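Local coordinates for MutT/nudix family protein (Shewanella oneidensis, PDB 3GZ5), which probably regulates transcription of NAD metabolism genes in response to ADP-ribose, joining a Nudix domain to a DNA-binding winged helix-turn-helix domain, at residues 40-45 / 54-59. Sequence-based numbering, arbitrary orientation.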
# COMPACT_ATOMS: atom_id res chain seq x y z
N LEU B 40 12.81 -4.16 -15.54
CA LEU B 40 13.51 -5.44 -15.68
C LEU B 40 12.53 -6.58 -15.95
O LEU B 40 11.60 -6.78 -15.18
CB LEU B 40 14.35 -5.79 -14.45
CG LEU B 40 15.26 -7.01 -14.69
CD1 LEU B 40 16.48 -6.61 -15.53
CD2 LEU B 40 15.71 -7.63 -13.39
N LEU B 41 12.75 -7.31 -17.04
CA LEU B 41 11.87 -8.42 -17.42
C LEU B 41 12.64 -9.72 -17.63
O LEU B 41 13.86 -9.72 -17.86
CB LEU B 41 11.00 -8.09 -18.63
CG LEU B 41 9.94 -7.00 -18.49
CD1 LEU B 41 9.10 -7.00 -19.74
CD2 LEU B 41 9.04 -7.14 -17.25
N VAL B 42 11.91 -10.83 -17.48
CA VAL B 42 12.47 -12.17 -17.46
C VAL B 42 11.62 -12.99 -18.41
O VAL B 42 10.38 -12.92 -18.37
CB VAL B 42 12.43 -12.80 -16.02
CG1 VAL B 42 12.94 -14.26 -16.02
CG2 VAL B 42 13.24 -11.96 -15.05
N GLN B 43 12.28 -13.73 -19.29
CA GLN B 43 11.55 -14.55 -20.25
C GLN B 43 11.18 -15.89 -19.62
O GLN B 43 12.04 -16.54 -19.01
CB GLN B 43 12.36 -14.75 -21.53
CG GLN B 43 11.47 -14.87 -22.73
CD GLN B 43 12.18 -15.34 -23.99
OE1 GLN B 43 13.38 -15.67 -23.98
NE2 GLN B 43 11.43 -15.39 -25.08
N ARG B 44 9.92 -16.27 -19.77
CA ARG B 44 9.40 -17.50 -19.17
C ARG B 44 9.85 -18.77 -19.90
O ARG B 44 9.34 -19.11 -20.99
CB ARG B 44 7.87 -17.47 -19.09
CG ARG B 44 7.31 -16.52 -18.06
CD ARG B 44 5.97 -17.03 -17.57
NE ARG B 44 6.15 -18.20 -16.71
CZ ARG B 44 5.21 -19.11 -16.46
NH1 ARG B 44 5.47 -20.14 -15.67
NH2 ARG B 44 4.02 -18.99 -17.01
N SER B 45 10.82 -19.46 -19.30
CA SER B 45 11.30 -20.76 -19.77
C SER B 45 10.46 -21.89 -19.16
O SER B 45 11.02 -22.86 -18.63
CB SER B 45 12.75 -20.95 -19.33
OG SER B 45 12.85 -20.98 -17.91
N GLY B 54 7.89 -11.52 -18.60
CA GLY B 54 7.13 -11.22 -17.39
C GLY B 54 8.05 -10.79 -16.28
O GLY B 54 9.28 -10.82 -16.42
N LEU B 55 7.45 -10.40 -15.17
CA LEU B 55 8.17 -9.93 -13.99
C LEU B 55 9.08 -11.01 -13.41
O LEU B 55 8.74 -12.21 -13.44
CB LEU B 55 7.17 -9.48 -12.92
CG LEU B 55 6.14 -8.43 -13.34
CD1 LEU B 55 5.14 -8.12 -12.22
CD2 LEU B 55 6.86 -7.18 -13.80
N PRO B 56 10.24 -10.59 -12.86
CA PRO B 56 10.98 -11.51 -12.01
C PRO B 56 10.13 -11.82 -10.77
O PRO B 56 9.37 -10.94 -10.31
CB PRO B 56 12.24 -10.73 -11.64
CG PRO B 56 11.91 -9.31 -11.92
CD PRO B 56 10.88 -9.27 -12.98
N GLY B 57 10.21 -13.05 -10.28
CA GLY B 57 9.38 -13.49 -9.18
C GLY B 57 9.21 -14.99 -9.16
O GLY B 57 9.76 -15.69 -10.01
N GLY B 58 8.44 -15.49 -8.20
CA GLY B 58 8.19 -16.92 -8.06
C GLY B 58 7.95 -17.34 -6.62
O GLY B 58 7.51 -16.55 -5.79
N PHE B 59 8.27 -18.60 -6.34
CA PHE B 59 7.85 -19.25 -5.09
C PHE B 59 8.72 -18.93 -3.90
O PHE B 59 9.93 -18.68 -4.01
CB PHE B 59 7.72 -20.79 -5.27
CG PHE B 59 6.78 -21.21 -6.38
CD1 PHE B 59 5.42 -21.01 -6.26
CD2 PHE B 59 7.27 -21.79 -7.54
CE1 PHE B 59 4.52 -21.39 -7.31
CE2 PHE B 59 6.40 -22.17 -8.59
CZ PHE B 59 5.02 -21.96 -8.46
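In the Nudix fold, the end of strand 36-43 is paired with the chain that leads into the glycine pair Gly57-Gly58 and on toward helix 68-80, as at the start of the Nudix motif in relatives, and Val42 and Gly54 make the join. They form an antiparallel hydrogen-bonded pair with two backbone bonds: Val42 N gives its proton to Gly54 O at 2.8 Å, and Gly54 N returns one to Val42 O at 2.9 Å. The first is nearly in line with the acceptor carbonyl (C=O...N 164°); in the second the donor is tilted 24° out of the carbonyl plane.

Past Gly54 the chain turns off the strand, and Pro56 lies beside Val42. With Val42 CG1 anti to the backbone N (chi1 176°), its other methyl is placed against the proline ring: Val42 CG2 meets Pro56 CB at 3.8 Å, the two side chains crossing at a slant. Pro56 CD sits 3.4 Å from Leu40 O, a close van der Waals approach, while Leu40 CD2 brushes Pro56 CG more loosely. A separate apolar contact joins two leucines, Leu41 CD2 to Leu55 CD2 at 4.1 Å. The CB of Leu55 heads away from strand 36-43, and it is the end of the side chain, CD2, that comes back toward Leu41. Leu41 CD2 also lies 3.8 Å from Gly54 O, roughly at right angles to the direction of the bond from Val42 N.

Leu55 N is hydrogen-bonded to His145 ND1, and its side chain packs on Asp26 and Val28 of strand 22-33. Helix 68-80 meets the Val42 and Pro56 side through Lys79 and Leu76, whereas Leu41 rests on Trp131 of strand 128-132 and on Leu141. Strand 36-43 thus runs between strands 22-33 and 128-132, with 53-54 added at its end.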